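Local coordinates for protein metal-dependent hydrolase (PDB 2F6K) that probably acts as a metal-dependent aminocarboxymuconate-semialdehyde decarboxylase of the amidohydrolase family, binding manganese in its barrel, at residues A[148-153]-A[198-203]; A[136-141]-A[194-199]. One frame throughout, in Å; residues are numbered along the deposited sequence.

Interaction 1 (A[148-153]-A[198-203])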
ATOM      1  N   GLN A 148     -29.774  -6.869  20.481  1.00 33.81           N
ATOM      2  CA  GLN A 148     -29.559  -5.508  20.986  1.00 35.88           C
ATOM      3  C   GLN A 148     -28.226  -5.485  21.716  1.00 34.52           C
ATOM      4  O   GLN A 148     -28.098  -4.893  22.780  1.00 36.23           O
ATOM      5  CB  GLN A 148     -30.672  -5.127  21.959  1.00 39.89           C
ATOM      6  CG  GLN A 148     -32.034  -4.983  21.315  1.00 47.50           C
ATOM      7  CD  GLN A 148     -33.157  -5.315  22.268  1.00 55.00           C
ATOM      8  OE1 GLN A 148     -33.318  -6.471  22.666  1.00 61.62           O
ATOM      9  NE2 GLN A 148     -33.944  -4.308  22.646  1.00 56.03           N
ATOM     10  N   ALA A 149     -27.241  -6.144  21.122  1.00 32.64           N
ATOM     11  CA  ALA A 149     -25.916  -6.260  21.698  1.00 31.75           C
ATOM     12  C   ALA A 149     -25.057  -4.989  21.726  1.00 32.85           C
ATOM     13  O   ALA A 149     -25.191  -4.077  20.890  1.00 32.28           O
ATOM     14  CB  ALA A 149     -25.161  -7.372  20.970  1.00 29.07           C
ATOM     15  N   ILE A 150     -24.177  -4.945  22.718  1.00 30.32           N
ATOM     16  CA  ILE A 150     -23.230  -3.857  22.856  1.00 28.41           C
ATOM     17  C   ILE A 150     -22.051  -4.282  21.966  1.00 28.93           C
ATOM     18  O   ILE A 150     -21.547  -5.403  22.084  1.00 28.27           O
ATOM     19  CB  ILE A 150     -22.727  -3.738  24.312  1.00 31.72           C
ATOM     20  CG1 ILE A 150     -23.859  -3.245  25.222  1.00 29.78           C
ATOM     21  CG2 ILE A 150     -21.517  -2.805  24.373  1.00 29.04           C
ATOM     22  CD1 ILE A 150     -23.584  -3.438  26.688  1.00 25.71           C
ATOM     23  N   VAL A 151     -21.630  -3.406  21.063  1.00 27.93           N
ATOM     24  CA  VAL A 151     -20.505  -3.697  20.189  1.00 26.14           C
ATOM     25  C   VAL A 151     -19.459  -2.606  20.386  1.00 28.01           C
ATOM     26  O   VAL A 151     -19.677  -1.444  20.032  1.00 28.08           O
ATOM     27  CB  VAL A 151     -20.940  -3.731  18.716  1.00 27.46           C
ATOM     28  CG1 VAL A 151     -19.731  -3.816  17.824  1.00 22.33           C
ATOM     29  CG2 VAL A 151     -21.848  -4.928  18.469  1.00 28.79           C
ATOM     30  N   ALA A 152     -18.326  -2.977  20.973  1.00 25.77           N
ATOM     31  CA  ALA A 152     -17.260  -2.010  21.215  1.00 25.49           C
ATOM     32  C   ALA A 152     -16.154  -2.129  20.182  1.00 26.33           C
ATOM     33  O   ALA A 152     -15.500  -3.174  20.079  1.00 28.39           O
ATOM     34  CB  ALA A 152     -16.680  -2.202  22.614  1.00 20.33           C
ATOM     35  N   LEU A 153     -15.956  -1.056  19.418  1.00 25.24           N
ATOM     36  CA  LEU A 153     -14.908  -1.018  18.408  1.00 25.41           C
ATOM     37  C   LEU A 153     -13.577  -0.781  19.101  1.00 26.70           C
ATOM     38  O   LEU A 153     -13.507  -0.063  20.104  1.00 29.31           O
ATOM     39  CB  LEU A 153     -15.119   0.141  17.426  1.00 25.62           C
ATOM     40  CG  LEU A 153     -16.386   0.291  16.589  1.00 25.83           C
ATOM     41  CD1 LEU A 153     -16.178   1.425  15.577  1.00 26.41           C
ATOM     42  CD2 LEU A 153     -16.695  -1.003  15.864  1.00 31.58           C
ATOM     43  N   ASN A 198     -30.686  -1.399  16.772  1.00 33.57           N
ATOM     44  CA  ASN A 198     -30.697  -2.007  18.092  1.00 33.53           C
ATOM     45  C   ASN A 198     -29.330  -2.266  18.690  1.00 34.39           C
ATOM     46  O   ASN A 198     -29.212  -2.494  19.896  1.00 35.56           O
ATOM     47  CB  ASN A 198     -31.509  -3.298  18.039  1.00 32.20           C
ATOM     48  CG  ASN A 198     -32.902  -3.062  17.506  1.00 36.30           C
ATOM     49  OD1 ASN A 198     -33.673  -2.302  18.100  1.00 35.75           O
ATOM     50  ND2 ASN A 198     -33.231  -3.687  16.372  1.00 34.18           N
ATOM     51  N   ILE A 199     -28.296  -2.243  17.857  1.00 32.82           N
ATOM     52  CA  ILE A 199     -26.953  -2.462  18.363  1.00 32.97           C
ATOM     53  C   ILE A 199     -26.498  -1.190  19.050  1.00 33.17           C
ATOM     54  O   ILE A 199     -26.787  -0.091  18.584  1.00 31.83           O
ATOM     55  CB  ILE A 199     -25.963  -2.779  17.235  1.00 32.81           C
ATOM     56  CG1 ILE A 199     -26.370  -4.084  16.543  1.00 31.45           C
ATOM     57  CG2 ILE A 199     -24.545  -2.871  17.806  1.00 31.51           C
ATOM     58  CD1 ILE A 199     -25.489  -4.464  15.373  1.00 21.64           C
ATOM     59  N   LYS A 200     -25.798  -1.344  20.166  1.00 32.64           N
ATOM     60  CA  LYS A 200     -25.290  -0.200  20.906  1.00 31.71           C
ATOM     61  C   LYS A 200     -23.792  -0.182  20.669  1.00 31.07           C
ATOM     62  O   LYS A 200     -23.043  -0.954  21.269  1.00 30.63           O
ATOM     63  CB  LYS A 200     -25.598  -0.362  22.386  1.00 33.85           C
ATOM     64  CG  LYS A 200     -27.080  -0.470  22.669  1.00 37.86           C
ATOM     65  CD  LYS A 200     -27.337  -1.191  23.980  1.00 43.56           C
ATOM     66  CE  LYS A 200     -28.819  -1.249  24.267  1.00 48.78           C
ATOM     67  NZ  LYS A 200     -29.580  -1.711  23.063  1.00 53.28           N
ATOM     68  N   VAL A 201     -23.371   0.704  19.775  1.00 29.04           N
ATOM     69  CA  VAL A 201     -21.976   0.833  19.398  1.00 27.66           C
ATOM     70  C   VAL A 201     -21.174   1.804  20.252  1.00 27.42           C
ATOM     71  O   VAL A 201     -21.490   2.987  20.342  1.00 27.75           O
ATOM     72  CB  VAL A 201     -21.881   1.271  17.924  1.00 26.21           C
ATOM     73  CG1 VAL A 201     -20.436   1.467  17.507  1.00 25.99           C
ATOM     74  CG2 VAL A 201     -22.561   0.240  17.052  1.00 28.63           C
ATOM     75  N   ILE A 202     -20.128   1.290  20.882  1.00 27.78           N
ATOM     76  CA  ILE A 202     -19.242   2.120  21.690  1.00 26.57           C
ATOM     77  C   ILE A 202     -18.012   2.462  20.833  1.00 27.97           C
ATOM     78  O   ILE A 202     -17.273   1.562  20.417  1.00 29.15           O
ATOM     79  CB  ILE A 202     -18.742   1.365  22.944  1.00 26.76           C
ATOM     80  CG1 ILE A 202     -19.924   0.962  23.833  1.00 27.27           C
ATOM     81  CG2 ILE A 202     -17.751   2.235  23.714  1.00 24.08           C
ATOM     82  CD1 ILE A 202     -19.517   0.107  25.042  1.00 18.15           C
ATOM     83  N   ILE A 203     -17.806   3.744  20.550  1.00 27.02           N
ATOM     84  CA  ILE A 203     -16.640   4.173  19.777  1.00 25.67           C
ATOM     85  C   ILE A 203     -15.607   4.669  20.804  1.00 26.98           C
ATOM     86  O   ILE A 203     -15.857   5.610  21.554  1.00 27.18           O
ATOM     87  CB  ILE A 203     -17.030   5.275  18.776  1.00 24.34           C
ATOM     88  CG1 ILE A 203     -18.012   4.693  17.750  1.00 26.26           C
ATOM     89  CG2 ILE A 203     -15.799   5.808  18.071  1.00 25.00           C
ATOM     90  CD1 ILE A 203     -18.549   5.693  16.764  1.00 26.36           C
TER
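Ala149 O accepts the backbone N-H of Lys200 at 2.9 Å in a nearly straight bond (172° at the hydrogen), opening a parallel ladder between 148-153 and 198-203. Val151 then uses both its polar backbone atoms: its N donates to Lys200 O at 2.8 Å, from above the carbonyl plane, and its O takes the N-H of Ile202. Leu153 N closes the series on Ile202 O, nearly along the C=O axis. The intervening residues point their backbone groups to the other neighbour, Ile150 and Ala152 bonding to strand 120-124, Val201 and Ile203 to Tyr237, so each strand is paired on both flanks. CG2 of Val151 rests on CG2 of Ile199 at 3.5 Å; among Ile150, Ala152 and Ile202, CG2 of Ile150 meets CD1 of Ile202 at 3.6 Å. Before the strands, Asn198 O receives a weak bond from Lys200 NZ, with the lysine chain bent at its last torsion (chi4 48°), and accepts a CA-H...O contact from Gln148 CA at 3.2 Å. Asn198 ND2 is satisfied by Asp145 OD2. Two neighbouring parallel strands linked through intervening helices, with the manganese about 10 Å from the Ala152 side chain, are typical of the TIM-barrel amidohydrolase core.

Interaction 2 (A[136-141]-A[194-199])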
ATOM      1  N   VAL A 136     -19.343  -7.937   4.293  1.00 30.88           N
ATOM      2  CA  VAL A 136     -18.813  -9.292   4.372  1.00 29.99           C
ATOM      3  C   VAL A 136     -19.273  -9.913   5.683  1.00 30.87           C
ATOM      4  O   VAL A 136     -19.285 -11.136   5.841  1.00 29.80           O
ATOM      5  CB  VAL A 136     -17.256  -9.279   4.317  1.00 28.62           C
ATOM      6  CG1 VAL A 136     -16.686 -10.607   4.773  1.00 28.52           C
ATOM      7  CG2 VAL A 136     -16.795  -9.000   2.894  1.00 27.84           C
ATOM      8  N   LEU A 137     -19.669  -9.056   6.620  1.00 32.57           N
ATOM      9  CA  LEU A 137     -20.107  -9.498   7.939  1.00 33.48           C
ATOM     10  C   LEU A 137     -21.580  -9.227   8.249  1.00 35.98           C
ATOM     11  O   LEU A 137     -21.965  -9.184   9.414  1.00 36.28           O
ATOM     12  CB  LEU A 137     -19.235  -8.825   9.009  1.00 30.13           C
ATOM     13  CG  LEU A 137     -17.910  -9.452   9.474  1.00 29.93           C
ATOM     14  CD1 LEU A 137     -17.205 -10.142   8.349  1.00 29.29           C
ATOM     15  CD2 LEU A 137     -17.020  -8.368  10.062  1.00 29.19           C
ATOM     16  N   GLU A 138     -22.407  -9.050   7.224  1.00 36.03           N
ATOM     17  CA  GLU A 138     -23.820  -8.781   7.466  1.00 38.34           C
ATOM     18  C   GLU A 138     -24.474  -9.763   8.429  1.00 36.93           C
ATOM     19  O   GLU A 138     -25.132  -9.356   9.384  1.00 36.00           O
ATOM     20  CB  GLU A 138     -24.617  -8.779   6.165  1.00 41.10           C
ATOM     21  CG  GLU A 138     -24.307  -7.619   5.244  1.00 50.70           C
ATOM     22  CD  GLU A 138     -25.355  -7.454   4.154  1.00 57.00           C
ATOM     23  OE1 GLU A 138     -25.863  -8.489   3.650  1.00 55.73           O
ATOM     24  OE2 GLU A 138     -25.659  -6.288   3.805  1.00 56.11           O
ATOM     25  N   ARG A 139     -24.304 -11.055   8.185  1.00 35.77           N
ATOM     26  CA  ARG A 139     -24.921 -12.047   9.057  1.00 35.36           C
ATOM     27  C   ARG A 139     -24.499 -11.861  10.509  1.00 35.01           C
ATOM     28  O   ARG A 139     -25.260 -12.177  11.428  1.00 35.68           O
ATOM     29  CB  ARG A 139     -24.595 -13.461   8.564  1.00 35.60           C
ATOM     30  CG  ARG A 139     -25.180 -13.738   7.179  1.00 37.02           C
ATOM     31  CD  ARG A 139     -24.937 -15.159   6.715  1.00 37.98           C
ATOM     32  NE  ARG A 139     -25.467 -15.386   5.370  1.00 45.30           N
ATOM     33  CZ  ARG A 139     -24.876 -14.985   4.243  1.00 43.47           C
ATOM     34  NH1 ARG A 139     -23.722 -14.334   4.279  1.00 37.17           N
ATOM     35  NH2 ARG A 139     -25.447 -15.237   3.072  1.00 40.84           N
ATOM     36  N   VAL A 140     -23.296 -11.329  10.716  1.00 33.19           N
ATOM     37  CA  VAL A 140     -22.806 -11.095  12.070  1.00 31.93           C
ATOM     38  C   VAL A 140     -23.582  -9.937  12.683  1.00 31.85           C
ATOM     39  O   VAL A 140     -23.948  -9.980  13.855  1.00 31.03           O
ATOM     40  CB  VAL A 140     -21.293 -10.748  12.097  1.00 33.30           C
ATOM     41  CG1 VAL A 140     -20.850 -10.457  13.528  1.00 25.25           C
ATOM     42  CG2 VAL A 140     -20.482 -11.902  11.538  1.00 32.37           C
ATOM     43  N   TYR A 141     -23.832  -8.902  11.887  1.00 32.27           N
ATOM     44  CA  TYR A 141     -24.583  -7.745  12.371  1.00 33.36           C
ATOM     45  C   TYR A 141     -26.009  -8.156  12.746  1.00 33.85           C
ATOM     46  O   TYR A 141     -26.522  -7.765  13.797  1.00 34.74           O
ATOM     47  CB  TYR A 141     -24.636  -6.638  11.306  1.00 31.86           C
ATOM     48  CG  TYR A 141     -23.297  -6.283  10.712  1.00 31.48           C
ATOM     49  CD1 TYR A 141     -22.133  -6.327  11.485  1.00 30.28           C
ATOM     50  CD2 TYR A 141     -23.190  -5.885   9.384  1.00 27.68           C
ATOM     51  CE1 TYR A 141     -20.896  -5.988  10.951  1.00 31.05           C
ATOM     52  CE2 TYR A 141     -21.956  -5.537   8.840  1.00 28.67           C
ATOM     53  CZ  TYR A 141     -20.814  -5.594   9.630  1.00 30.95           C
ATOM     54  OH  TYR A 141     -19.587  -5.271   9.101  1.00 32.14           O
ATOM     55  N   GLU A 194     -28.645   2.608  10.594  1.00 37.34           N
ATOM     56  CA  GLU A 194     -29.988   2.635  10.040  1.00 37.84           C
ATOM     57  C   GLU A 194     -30.509   1.197   9.960  1.00 37.92           C
ATOM     58  O   GLU A 194     -31.651   0.922  10.315  1.00 40.23           O
ATOM     59  CB  GLU A 194     -29.912   3.265   8.653  1.00 44.10           C
ATOM     60  CG  GLU A 194     -31.212   3.531   7.938  1.00 54.27           C
ATOM     61  CD  GLU A 194     -30.972   4.296   6.633  1.00 60.77           C
ATOM     62  OE1 GLU A 194     -30.469   5.439   6.692  1.00 66.64           O
ATOM     63  OE2 GLU A 194     -31.272   3.761   5.546  1.00 64.12           O
ATOM     64  N   LYS A 195     -29.654   0.277   9.520  1.00 35.79           N
ATOM     65  CA  LYS A 195     -30.036  -1.125   9.380  1.00 35.62           C
ATOM     66  C   LYS A 195     -29.984  -1.933  10.683  1.00 34.71           C
ATOM     67  O   LYS A 195     -30.730  -2.904  10.850  1.00 33.80           O
ATOM     68  CB  LYS A 195     -29.161  -1.812   8.321  1.00 36.18           C
ATOM     69  CG  LYS A 195     -29.321  -1.259   6.907  1.00 35.49           C
ATOM     70  CD  LYS A 195     -28.830  -2.260   5.862  1.00 39.76           C
ATOM     71  CE  LYS A 195     -27.357  -2.577   6.029  1.00 41.45           C
ATOM     72  NZ  LYS A 195     -26.905  -3.673   5.125  1.00 45.40           N
ATOM     73  N   TYR A 196     -29.104  -1.545  11.601  1.00 32.03           N
ATOM     74  CA  TYR A 196     -28.988  -2.255  12.873  1.00 34.12           C
ATOM     75  C   TYR A 196     -29.095  -1.272  14.033  1.00 35.65           C
ATOM     76  O   TYR A 196     -28.175  -1.149  14.844  1.00 38.00           O
ATOM     77  CB  TYR A 196     -27.659  -3.008  12.934  1.00 31.19           C
ATOM     78  CG  TYR A 196     -27.374  -3.791  11.675  1.00 31.98           C
ATOM     79  CD1 TYR A 196     -26.416  -3.354  10.762  1.00 32.16           C
ATOM     80  CD2 TYR A 196     -28.112  -4.933  11.358  1.00 30.79           C
ATOM     81  CE1 TYR A 196     -26.204  -4.032   9.557  1.00 35.95           C
ATOM     82  CE2 TYR A 196     -27.910  -5.619  10.158  1.00 30.91           C
ATOM     83  CZ  TYR A 196     -26.958  -5.163   9.262  1.00 35.10           C
ATOM     84  OH  TYR A 196     -26.771  -5.831   8.073  1.00 38.39           O
ATOM     85  N   PRO A 197     -30.245  -0.582  14.140  1.00 35.34           N
ATOM     86  CA  PRO A 197     -30.544   0.414  15.174  1.00 34.50           C
ATOM     87  C   PRO A 197     -30.485  -0.100  16.604  1.00 34.32           C
ATOM     88  O   PRO A 197     -30.250   0.668  17.534  1.00 38.01           O
ATOM     89  CB  PRO A 197     -31.949   0.873  14.800  1.00 32.78           C
ATOM     90  CG  PRO A 197     -32.566  -0.395  14.319  1.00 34.66           C
ATOM     91  CD  PRO A 197     -31.479  -0.943  13.412  1.00 34.72           C
ATOM     92  N   ASN A 198     -30.686  -1.399  16.772  1.00 33.57           N
ATOM     93  CA  ASN A 198     -30.697  -2.007  18.092  1.00 33.53           C
ATOM     94  C   ASN A 198     -29.330  -2.266  18.690  1.00 34.39           C
ATOM     95  O   ASN A 198     -29.212  -2.494  19.896  1.00 35.56           O
ATOM     96  CB  ASN A 198     -31.509  -3.298  18.039  1.00 32.20           C
ATOM     97  CG  ASN A 198     -32.902  -3.062  17.506  1.00 36.30           C
ATOM     98  OD1 ASN A 198     -33.673  -2.302  18.100  1.00 35.75           O
ATOM     99  ND2 ASN A 198     -33.231  -3.687  16.372  1.00 34.18           N
ATOM    100  N   ILE A 199     -28.296  -2.243  17.857  1.00 32.82           N
ATOM    101  CA  ILE A 199     -26.953  -2.462  18.363  1.00 32.97           C
ATOM    102  C   ILE A 199     -26.498  -1.190  19.050  1.00 33.17           C
ATOM    103  O   ILE A 199     -26.787  -0.091  18.584  1.00 31.83           O
ATOM    104  CB  ILE A 199     -25.963  -2.779  17.235  1.00 32.81           C
ATOM    105  CG1 ILE A 199     -26.370  -4.084  16.543  1.00 31.45           C
ATOM    106  CG2 ILE A 199     -24.545  -2.871  17.806  1.00 31.51           C
ATOM    107  CD1 ILE A 199     -25.489  -4.464  15.373  1.00 21.64           C
TER
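Tyr141 and Tyr196 bring their backbones no closer than 7.1 Å between CA atoms, one in the first turn of helix 138-145 and the other just past helix 192-195, at the start of a type I turn running to Ile199, so side chains must bridge the gap. CB of Tyr141 sits over the centre of the Tyr196 ring, 3.4 Å from the centroid and 12° off the ring normal, a CH-pi contact. The opposite face carries CB of Lys195, offset toward the rim, so the phenol lies between two aliphatic carbons. The Tyr141 ring itself meets its partner obliquely, the planes 59° apart, with Tyr196 OH in plane at its edge. Over the centre of one Tyr141 face lies Leu137 O, and the Tyr141 hydroxyl is held by Ser134 O. Phe192 adds an edge-to-face pair to each tyrosine. Farther out, Glu138 OE2 and Lys195 NZ form a salt bridge at 3.2 Å; a bend in the lysine chain (chi3 -61°) sets CE on its path to the carboxylate. CD1 of Ile199 reaches Tyr141 O at 3.8 Å. An alanine in place of Tyr196 would probably open a gap next to Tyr141 CB, where the ring had lain, and take from Phe192 an aromatic partner. The chemistry is therefore layered: across the contact the buried tyrosines meet through CH-pi and apolar packing, while one charge pair, in which the lysine is exposed, adds attraction that solvent is likely to weaken.

How the interactions relate
Both contacts hold neighbouring elements: helix 138-145 leads into strand 150-154, and helix 192-195 into strand 200-203. Interaction 1 lies about 9 Å from the chain centre, interaction 2 about 17 Å, both measured from contact centres, and the chemistry changes with that depth. Inside, the pairing is mainly backbone to backbone, backed by aliphatic side chains; farther out, side chains carry most of it, through aromatic packing and an ion pair that includes an exposed lysine. Asn198 and Ile199 lie in both ranges, but only Ile199 touches in both. Ile199 turns different branches to strand 150-154 and to helix 138-145, connecting sheet and outer layer.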